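Local structure of putative periplasmic protein (Salmonella enterica subsp. enterica serovar Typhimurium, 4J32) at residues Y8-L13 with G47-E52; K15-S20 with A42-G47; D58-K63 with I86-L91. The protein is the immunity protein Tai4, which probably protects the bacterium by binding and inhibiting the peptidoglycan amidase effector Tae4 of its type VI secretion system. All blocks are in the same frame, centred on the assembly; numbering follows the deposited sequence. Where two conformers were deposited one is given.

Contact 1: residues Y8-L13 with G47-E52; sequences YSQSEL and GKQSVE
Gln-10, in the first turn of helix 10-26, reaches across to the loop that joins helix 30-46 to helix 51-65 and makes both direct hydrogen bonds of this contact. Its CB faces the loop and lies 4.1 Å from Gln-49 NE2. From there CG stands anti to the carbonyl carbon, and a bend at chi2 brings the amide up to the backbone of Gly-47 and Lys-48. CD packs 3.8 Å from Lys-48 CG, the two side chains crossing obliquely. At the tip, OE1 accepts from Lys-48 N at 2.8 Å and from Gln-49 NE2 at 2.9 Å, each donor lying in the carbonyl plane on a lone pair. The second N-H is the straighter (149° against 134°). The other branch, NE2, turns to the carbonyl oxygen of Tyr-46, just before the loop, so the amide is fixed in rotation by bonds at both ends.

Gln-49 runs past Gln-10 in the opposite direction, their amide planes 38° apart, and its NE2 also bonds to the Glu-100 carbonyl oxygen. A water within hydrogen-bonding distance of Gln-49 OE1 and Gln-10 O can donate to either, while Leu-13 CD1 makes a marginal van der Waals contact with Gly-47 N, 3.9 Å away. Ser-9, the N-cap, and Glu-12 in the first turn form a capping box: Ser-9 OG takes Glu-12 N and Glu-12 OE1 takes Ser-9 N. One neutral amide thus bonds to the Tyr-46 carbonyl and to two N-H groups of the loop that follows, which implies a junction held by directed hydrogen bonds more than by apolar packing or charge.

Contact 2: residues K15-S20 with A42-G47; sequences KNWALS and AYLEYG
Tyr-43 lays its ring against helix 10-26 with one face covered by the base of Asn-16. The Asn-16 CB sits almost on the ring axis, 3.5 Å from the centroid of the Tyr-43 ring and 8° off its normal, a well-centred CH-pi contact. Both residues hold CG anti to their own carbonyl carbon, beside the backbone N, and the two side chains cross obliquely. The Asn-16 amide is tilted 62° from the ring plane, and its ND2 approaches the far rim at Tyr-43 CE1, 3.6 Å away. Asn-16 OD1 is hydrogen-bonded to a bound 2-ethoxyethanol, probably from the crystallisation liquor.

One turn on, Ser-20 meets the ring at its edge, in plane, with OG 3.9 Å from Tyr-43 CD2. Its chi1 puts OG in the crowded position between backbone N and carbonyl carbon, from which it donates to Asn-16 O at 2.9 Å. That carbonyl also accepts Ser-20 N, so it carries two bonds, the hydroxyl coming from above its plane. The two helices form an antiparallel pair within this all-helical immunity protein, their short segments 9.0 Å apart and 154° between directions.

Trp-17 instead has CG anti to the backbone N, which lays its indole alongside Leu-44, both side chains pointing the same way, with Tyr-43 CB at the indole edge. Trp-17 CD1 packs 4.0 Å from Leu-44 CB. His-21 stacks on this indole and Tyr-54 of helix 51-65 meets it edge-to-face. The Leu-44 carbonyl oxygen accepts from Arg-92 of the putative cytoplasmic protein chain.

Contact 3: residues D58-K63 with I86-L91; sequences DEIAKK and IHDREL
Asp-58 makes no contact with the second segment; its OD1 takes Lys-62 NZ through the syn lone pair in a salt bridge one turn apart, and also His-21 NE2. Two residues later Ile-60 supplies the apolar part of the contact. Its CG1 is anti to the carbonyl carbon and the chain runs on extended (chi2 169°), sending CD1 into the start of helix 89-96. There CD1 lies 3.7 Å from Glu-90 CG and 3.8 Å from Leu-91 CA, while the CG2 branch rests 3.7 Å from Asp-88 OD1.

The group that CG2 meets is an N-cap. Asp-88, with CG anti to its backbone N, accepts Leu-91 N at OD1 (2.9 Å, 155°) through the anti lone pair, and its OD2 is bonded to Tyr-64 OH, so the carboxylate is gripped at both oxygens. The contact therefore packs helix 51-65 against the capped first turn of helix 89-96, with Phe-85 of helix 78-86 also covering Ile-60.

Lys-63, about one turn after Ile-60, reaches over with an extended chain and crosses Glu-90 at about a right angle. Its NZ forms a salt bridge to Glu-90 OE1 at 3.2 Å, on the syn lone pair, beside the aliphatic packing of Ile-60 on the Glu-90 stem.

How the contacts relate
From the N terminus the chain enters helix 10-26, whose first turn opens contact 1 and whose next turns open contact 2. It then passes through helix 30-46, and its last residues close contact 2. Contact 1 closes immediately afterwards in the loop leading to helix 51-65, so the loop of contact 2 lies within that of contact 1; the two share Gly-47 and touch where Leu-13 O packs on Tyr-43 CB. Contact 3 opens later, on helix 51-65, and closes at helix 89-96, in series with both. It touches contact 2 through Leu-19 on Ile-86 and Ala-18 on Leu-91, so helix 10-26 links the two.

Contact 1: residues Y8-L13 with G47-E52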
loop_
_atom_site.group_PDB
_atom_site.type_symbol
_atom_site.label_atom_id
_atom_site.label_comp_id
_atom_site.label_asym_id
_atom_site.label_seq_id
_atom_site.Cartn_x
_atom_site.Cartn_y
_atom_site.Cartn_z
ATOM N N TYR B 8 9.573 -15.004 -4.554
ATOM C CA TYR B 8 9.479 -14.835 -3.103
ATOM C C TYR B 8 9.541 -16.167 -2.351
ATOM O O TYR B 8 8.970 -17.175 -2.791
ATOM C CB TYR B 8 8.197 -14.075 -2.729
ATOM C CG TYR B 8 8.214 -12.644 -3.242
ATOM C CD1 TYR B 8 9.110 -11.711 -2.713
ATOM C CD2 TYR B 8 7.311 -12.230 -4.233
ATOM C CE1 TYR B 8 9.150 -10.384 -3.188
ATOM C CE2 TYR B 8 7.335 -10.898 -4.722
ATOM C CZ TYR B 8 8.251 -9.996 -4.185
ATOM O OH TYR B 8 8.278 -8.700 -4.657
ATOM N N SER B 9 10.232 -16.141 -1.210
ATOM C CA SER B 9 10.242 -17.273 -0.286
ATOM C C SER B 9 8.860 -17.380 0.382
ATOM O O SER B 9 8.041 -16.459 0.300
ATOM C CB SER B 9 11.304 -17.044 0.794
ATOM O OG SER B 9 10.890 -16.012 1.697
ATOM N N GLN B 10 8.610 -18.500 1.057
ATOM C CA GLN B 10 7.317 -18.672 1.748
ATOM C C GLN B 10 7.047 -17.584 2.792
ATOM O O GLN B 10 5.932 -17.060 2.885
ATOM C CB GLN B 10 7.232 -20.058 2.379
ATOM C CG GLN B 10 7.154 -21.185 1.337
ATOM C CD GLN B 10 5.798 -21.168 0.636
ATOM O OE1 GLN B 10 4.765 -21.366 1.276
ATOM N NE2 GLN B 10 5.802 -20.909 -0.677
ATOM N N SER B 11 8.052 -17.251 3.598
ATOM C CA SER B 11 7.874 -16.171 4.582
ATOM C C SER B 11 7.628 -14.803 3.918
ATOM O O SER B 11 6.765 -14.022 4.372
ATOM C CB SER B 11 9.048 -16.107 5.557
ATOM O OG SER B 11 10.230 -15.669 4.912
ATOM N N GLU B 12 8.359 -14.520 2.837
ATOM C CA GLU B 12 8.192 -13.286 2.075
ATOM C C GLU B 12 6.797 -13.214 1.467
ATOM O O GLU B 12 6.156 -12.158 1.489
ATOM C CB GLU B 12 9.241 -13.220 0.946
ATOM C CG GLU B 12 10.640 -12.873 1.446
ATOM C CD GLU B 12 11.755 -13.020 0.393
ATOM O OE1 GLU B 12 11.606 -13.728 -0.633
ATOM O OE2 GLU B 12 12.818 -12.401 0.618
ATOM N N LEU B 13 6.299 -14.333 0.955
ATOM C CA LEU B 13 4.912 -14.344 0.420
ATOM C C LEU B 13 3.902 -13.960 1.504
ATOM O O LEU B 13 2.949 -13.223 1.250
ATOM C CB LEU B 13 4.536 -15.711 -0.166
ATOM C CG LEU B 13 5.203 -16.182 -1.457
ATOM C CD1 LEU B 13 4.873 -17.656 -1.699
ATOM C CD2 LEU B 13 4.741 -15.325 -2.654
ATOM N N GLY B 47 1.606 -19.745 -1.765
ATOM C CA GLY B 47 1.834 -20.253 -0.397
ATOM C C GLY B 47 1.592 -21.750 -0.270
ATOM O O GLY B 47 0.899 -22.349 -1.092
ATOM N N LYS B 48 2.203 -22.364 0.745
ATOM C CA LYS B 48 2.018 -23.785 1.040
ATOM C C LYS B 48 1.248 -23.947 2.360
ATOM O O LYS B 48 1.116 -25.068 2.885
ATOM C CB LYS B 48 3.384 -24.504 1.125
ATOM C CG LYS B 48 4.211 -24.493 -0.195
ATOM C CD LYS B 48 3.385 -25.051 -1.354
ATOM C CE LYS B 48 4.211 -25.306 -2.612
ATOM N NZ LYS B 48 3.496 -26.290 -3.512
ATOM N N GLN B 49 0.709 -22.830 2.844
ATOM C CA GLN B 49 0.017 -22.788 4.141
ATOM C C GLN B 49 -1.481 -22.927 3.973
ATOM O O GLN B 49 -2.055 -22.530 2.939
ATOM C CB GLN B 49 0.308 -21.479 4.905
ATOM C CG GLN B 49 1.791 -21.288 5.308
ATOM C CD GLN B 49 2.687 -21.002 4.098
ATOM O OE1 GLN B 49 2.336 -20.207 3.229
ATOM N NE2 GLN B 49 3.849 -21.654 4.044
ATOM N N SER B 50 -2.108 -23.433 5.030
ATOM C CA SER B 50 -3.563 -23.550 5.119
ATOM C C SER B 50 -4.186 -22.171 5.268
ATOM O O SER B 50 -3.523 -21.209 5.685
ATOM C CB SER B 50 -3.951 -24.388 6.342
ATOM O OG SER B 50 -3.477 -25.727 6.207
ATOM N N VAL B 51 -5.471 -22.081 4.954
ATOM C CA VAL B 51 -6.120 -20.765 4.899
ATOM C C VAL B 51 -6.174 -20.072 6.272
ATOM O O VAL B 51 -6.183 -18.838 6.356
ATOM C CB VAL B 51 -7.540 -20.866 4.264
ATOM C CG1 VAL B 51 -8.583 -21.500 5.257
ATOM C CG2 VAL B 51 -7.982 -19.512 3.709
ATOM N N GLU B 52 -6.189 -20.849 7.348
ATOM C CA GLU B 52 -6.294 -20.235 8.676
ATOM C C GLU B 52 -5.102 -19.331 8.999
ATOM O O GLU B 52 -5.248 -18.444 9.824
ATOM C CB GLU B 52 -6.487 -21.275 9.788
ATOM C CG GLU B 52 -7.869 -21.955 9.809
ATOM C CD GLU B 52 -8.012 -23.066 8.783
ATOM O OE1 GLU B 52 -7.013 -23.444 8.107
ATOM O OE2 GLU B 52 -9.136 -23.590 8.657
HETATM O O HOH W 1 3.562 -18.410 1.662
#

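Contact 2: residues K15-S20 with A42-G47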
loop_
_atom_site.group_PDB
_atom_site.type_symbol
_atom_site.label_atom_id
_atom_site.label_comp_id
_atom_site.label_asym_id
_atom_site.label_seq_id
_atom_site.Cartn_x
_atom_site.Cartn_y
_atom_site.Cartn_z
ATOM N N LYS B 15 4.387 -12.201 4.296
ATOM C CA LYS B 15 4.547 -10.776 4.592
ATOM C C LYS B 15 3.944 -9.918 3.461
ATOM O O LYS B 15 3.297 -8.915 3.724
ATOM C CB LYS B 15 6.024 -10.447 4.813
ATOM C CG LYS B 15 6.586 -11.053 6.119
ATOM C CD LYS B 15 8.111 -11.115 6.114
ATOM C CE LYS B 15 8.631 -11.801 7.400
ATOM N NZ LYS B 15 10.116 -11.776 7.495
ATOM N N ASN B 16 4.103 -10.357 2.218
ATOM C CA ASN B 16 3.515 -9.628 1.073
ATOM C C ASN B 16 2.008 -9.672 1.122
ATOM O O ASN B 16 1.339 -8.659 0.850
ATOM C CB ASN B 16 4.012 -10.177 -0.273
ATOM C CG ASN B 16 5.490 -9.914 -0.532
ATOM O OD1 ASN B 16 6.163 -9.179 0.188
ATOM N ND2 ASN B 16 6.009 -10.542 -1.584
ATOM N N TRP B 17 1.472 -10.864 1.446
ATOM C CA TRP B 17 0.050 -11.044 1.697
ATOM C C TRP B 17 -0.430 -10.117 2.805
ATOM O O TRP B 17 -1.448 -9.449 2.661
ATOM C CB TRP B 17 -0.298 -12.519 2.033
ATOM C CG TRP B 17 -1.788 -12.763 1.938
ATOM C CD1 TRP B 17 -2.459 -13.222 0.847
ATOM C CD2 TRP B 17 -2.776 -12.513 2.944
ATOM N NE1 TRP B 17 -3.801 -13.283 1.104
ATOM C CE2 TRP B 17 -4.031 -12.850 2.384
ATOM C CE3 TRP B 17 -2.722 -12.053 4.275
ATOM C CZ2 TRP B 17 -5.241 -12.744 3.103
ATOM C CZ3 TRP B 17 -3.917 -11.939 4.989
ATOM C CH2 TRP B 17 -5.166 -12.292 4.407
ATOM N N ALA B 18 0.286 -10.101 3.926
ATOM C CA ALA B 18 -0.117 -9.260 5.053
ATOM C C ALA B 18 -0.279 -7.784 4.619
ATOM O O ALA B 18 -1.299 -7.127 4.930
ATOM C CB ALA B 18 0.916 -9.397 6.196
ATOM N N LEU B 19 0.714 -7.271 3.906
ATOM C CA LEU B 19 0.685 -5.880 3.480
ATOM C C LEU B 19 -0.485 -5.585 2.517
ATOM O O LEU B 19 -1.263 -4.637 2.747
ATOM C CB LEU B 19 2.025 -5.491 2.850
ATOM C CG LEU B 19 2.107 -4.084 2.238
ATOM C CD1 LEU B 19 1.711 -2.979 3.283
ATOM C CD2 LEU B 19 3.536 -3.881 1.707
ATOM N N SER B 20 -0.618 -6.400 1.467
ATOM C CA SER B 20 -1.674 -6.160 0.480
ATOM C C SER B 20 -3.058 -6.334 1.085
ATOM O O SER B 20 -3.955 -5.539 0.780
ATOM C CB SER B 20 -1.507 -7.003 -0.793
ATOM O OG SER B 20 -1.185 -8.338 -0.480
ATOM N N ALA B 42 -2.651 -13.345 -5.259
ATOM C CA ALA B 42 -1.471 -13.849 -5.975
ATOM C C ALA B 42 -0.480 -14.462 -4.978
ATOM O O ALA B 42 0.092 -15.541 -5.220
ATOM C CB ALA B 42 -0.806 -12.727 -6.780
ATOM N N TYR B 43 -0.270 -13.786 -3.846
ATOM C CA TYR B 43 0.653 -14.340 -2.828
ATOM C C TYR B 43 0.087 -15.595 -2.156
ATOM O O TYR B 43 0.852 -16.514 -1.826
ATOM C CB TYR B 43 1.038 -13.278 -1.791
ATOM C CG TYR B 43 1.673 -12.094 -2.474
ATOM C CD1 TYR B 43 2.776 -12.277 -3.318
ATOM C CD2 TYR B 43 1.139 -10.805 -2.326
ATOM C CE1 TYR B 43 3.371 -11.204 -4.004
ATOM C CE2 TYR B 43 1.730 -9.709 -2.996
ATOM C CZ TYR B 43 2.839 -9.922 -3.820
ATOM O OH TYR B 43 3.411 -8.892 -4.504
ATOM N N LEU B 44 -1.228 -15.625 -1.937
ATOM C CA LEU B 44 -1.888 -16.841 -1.428
ATOM C C LEU B 44 -1.717 -18.037 -2.370
ATOM O O LEU B 44 -1.508 -19.163 -1.895
ATOM C CB LEU B 44 -3.376 -16.583 -1.079
ATOM C CG LEU B 44 -4.204 -17.750 -0.513
ATOM C CD1 LEU B 44 -5.254 -17.192 0.446
ATOM C CD2 LEU B 44 -4.825 -18.546 -1.624
ATOM N N GLU B 45 -1.804 -17.808 -3.686
ATOM C CA GLU B 45 -1.677 -18.889 -4.673
ATOM C C GLU B 45 -0.383 -19.668 -4.470
ATOM O O GLU B 45 -0.374 -20.909 -4.574
ATOM C CB GLU B 45 -1.739 -18.361 -6.119
ATOM C CG GLU B 45 -1.224 -19.319 -7.237
ATOM C CD GLU B 45 -2.108 -20.562 -7.480
ATOM O OE1 GLU B 45 -3.345 -20.482 -7.234
ATOM O OE2 GLU B 45 -1.569 -21.606 -7.932
ATOM N N TYR B 46 0.707 -18.945 -4.219
ATOM C CA TYR B 46 2.047 -19.561 -4.147
ATOM C C TYR B 46 2.437 -20.054 -2.751
ATOM O O TYR B 46 3.477 -20.727 -2.575
ATOM C CB TYR B 46 3.088 -18.588 -4.698
ATOM C CG TYR B 46 2.986 -18.399 -6.203
ATOM C CD1 TYR B 46 3.474 -19.370 -7.084
ATOM C CD2 TYR B 46 2.376 -17.274 -6.743
ATOM C CE1 TYR B 46 3.386 -19.197 -8.492
ATOM C CE2 TYR B 46 2.269 -17.101 -8.150
ATOM C CZ TYR B 46 2.782 -18.062 -9.004
ATOM O OH TYR B 46 2.716 -17.879 -10.389
ATOM N N GLY B 47 1.606 -19.745 -1.765
ATOM C CA GLY B 47 1.834 -20.253 -0.397
ATOM C C GLY B 47 1.592 -21.750 -0.270
ATOM O O GLY B 47 0.899 -22.349 -1.092
#

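Contact 3: residues D58-K63 with I86-L91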
loop_
_atom_site.group_PDB
_atom_site.type_symbol
_atom_site.label_atom_id
_atom_site.label_comp_id
_atom_site.label_asym_id
_atom_site.label_seq_id
_atom_site.Cartn_x
_atom_site.Cartn_y
_atom_site.Cartn_z
ATOM N N ASP B 58 -5.076 -11.653 9.132
ATOM C CA ASP B 58 -6.222 -10.717 9.180
ATOM C C ASP B 58 -6.607 -10.277 10.591
ATOM O O ASP B 58 -6.892 -9.089 10.792
ATOM C CB ASP B 58 -7.443 -11.318 8.471
ATOM C CG ASP B 58 -8.693 -10.453 8.601
ATOM O OD1 ASP B 58 -8.787 -9.413 7.900
ATOM O OD2 ASP B 58 -9.595 -10.820 9.395
ATOM N N GLU B 59 -6.633 -11.202 11.558
ATOM C CA GLU B 59 -6.938 -10.829 12.953
ATOM C C GLU B 59 -5.982 -9.752 13.461
ATOM O O GLU B 59 -6.395 -8.812 14.173
ATOM C CB GLU B 59 -6.890 -12.053 13.889
ATOM C CG GLU B 59 -8.039 -13.033 13.699
ATOM C CD GLU B 59 -9.387 -12.433 14.066
ATOM O OE1 GLU B 59 -10.393 -12.824 13.441
ATOM O OE2 GLU B 59 -9.444 -11.597 14.985
ATOM N N ILE B 60 -4.706 -9.887 13.108
ATOM C CA ILE B 60 -3.701 -8.897 13.536
ATOM C C ILE B 60 -3.865 -7.603 12.748
ATOM O O ILE B 60 -3.799 -6.515 13.328
ATOM C CB ILE B 60 -2.247 -9.442 13.447
ATOM C CG1 ILE B 60 -2.144 -10.765 14.217
ATOM C CG2 ILE B 60 -1.229 -8.393 13.967
ATOM C CD1 ILE B 60 -0.802 -11.534 13.977
ATOM N N ALA B 61 -4.117 -7.733 11.442
ATOM C CA ALA B 61 -4.312 -6.567 10.580
ATOM C C ALA B 61 -5.435 -5.694 11.127
ATOM O O ALA B 61 -5.327 -4.461 11.092
ATOM C CB ALA B 61 -4.616 -6.988 9.142
ATOM N N LYS B 62 -6.493 -6.333 11.634
ATOM C CA LYS B 62 -7.643 -5.579 12.125
ATOM C C LYS B 62 -7.315 -4.754 13.377
ATOM O O LYS B 62 -8.001 -3.765 13.661
ATOM C CB LYS B 62 -8.868 -6.491 12.305
ATOM C CG LYS B 62 -9.482 -6.962 10.969
ATOM C CD LYS B 62 -10.556 -8.019 11.184
ATOM C CE LYS B 62 -11.265 -8.477 9.904
ATOM N NZ LYS B 62 -11.099 -7.557 8.744
ATOM N N LYS B 63 -6.249 -5.117 14.098
ATOM C CA LYS B 63 -5.807 -4.345 15.270
ATOM C C LYS B 63 -5.206 -3.005 14.807
ATOM O O LYS B 63 -5.128 -2.059 15.591
ATOM C CB LYS B 63 -4.756 -5.104 16.082
ATOM C CG LYS B 63 -5.278 -6.381 16.757
ATOM C CD LYS B 63 -4.130 -7.199 17.331
ATOM C CE LYS B 63 -4.666 -8.509 17.910
ATOM N NZ LYS B 63 -3.761 -9.005 18.979
ATOM N N ILE B 86 2.959 -4.001 9.233
ATOM C CA ILE B 86 3.910 -4.979 8.696
ATOM C C ILE B 86 5.201 -5.066 9.513
ATOM O O ILE B 86 5.996 -6.000 9.319
ATOM C CB ILE B 86 4.152 -4.834 7.176
ATOM C CG1 ILE B 86 4.728 -3.450 6.826
ATOM C CG2 ILE B 86 2.854 -5.108 6.430
ATOM C CD1 ILE B 86 5.388 -3.377 5.436
ATOM N N HIS B 87 5.371 -4.139 10.465
ATOM C CA HIS B 87 6.477 -4.192 11.442
ATOM C C HIS B 87 6.093 -4.868 12.762
ATOM O O HIS B 87 6.914 -4.973 13.695
ATOM C CB HIS B 87 7.006 -2.781 11.717
ATOM C CG HIS B 87 7.661 -2.152 10.519
ATOM N ND1 HIS B 87 6.947 -1.477 9.557
ATOM C CD2 HIS B 87 8.960 -2.097 10.135
ATOM C CE1 HIS B 87 7.775 -1.043 8.620
ATOM N NE2 HIS B 87 9.004 -1.404 8.947
ATOM N N ASP B 88 4.845 -5.313 12.852
ATOM C CA ASP B 88 4.315 -5.872 14.108
ATOM C C ASP B 88 5.044 -7.158 14.510
ATOM O O ASP B 88 5.231 -8.053 13.690
ATOM C CB ASP B 88 2.797 -6.080 13.978
ATOM C CG ASP B 88 2.176 -6.653 15.223
ATOM O OD1 ASP B 88 2.159 -7.887 15.311
ATOM O OD2 ASP B 88 1.708 -5.890 16.103
ATOM N N ARG B 89 5.473 -7.217 15.770
ATOM C CA ARG B 89 6.231 -8.355 16.282
ATOM C C ARG B 89 5.393 -9.644 16.272
ATOM O O ARG B 89 5.901 -10.701 15.902
ATOM C CB ARG B 89 6.751 -8.062 17.690
ATOM C CG ARG B 89 7.731 -9.104 18.202
ATOM C CD ARG B 89 8.144 -8.873 19.670
ATOM N NE ARG B 89 7.231 -9.521 20.620
ATOM C CZ ARG B 89 7.081 -10.843 20.764
ATOM N NH1 ARG B 89 7.773 -11.706 20.019
ATOM N NH2 ARG B 89 6.213 -11.310 21.652
ATOM N N GLU B 90 4.119 -9.553 16.664
ATOM C CA GLU B 90 3.207 -10.706 16.686
ATOM C C GLU B 90 3.060 -11.336 15.291
ATOM O O GLU B 90 3.058 -12.562 15.138
ATOM C CB GLU B 90 1.836 -10.288 17.259
ATOM C CG GLU B 90 0.773 -11.391 17.276
ATOM C CD GLU B 90 -0.611 -10.940 17.768
ATOM O OE1 GLU B 90 -0.854 -9.724 17.979
ATOM O OE2 GLU B 90 -1.466 -11.829 17.947
ATOM N N LEU B 91 2.925 -10.473 14.289
ATOM C CA LEU B 91 2.822 -10.903 12.897
ATOM C C LEU B 91 4.083 -11.642 12.466
ATOM O O LEU B 91 4.024 -12.725 11.868
ATOM C CB LEU B 91 2.595 -9.698 11.980
ATOM C CG LEU B 91 2.668 -9.968 10.473
ATOM C CD1 LEU B 91 1.529 -10.897 10.008
ATOM C CD2 LEU B 91 2.704 -8.651 9.618
#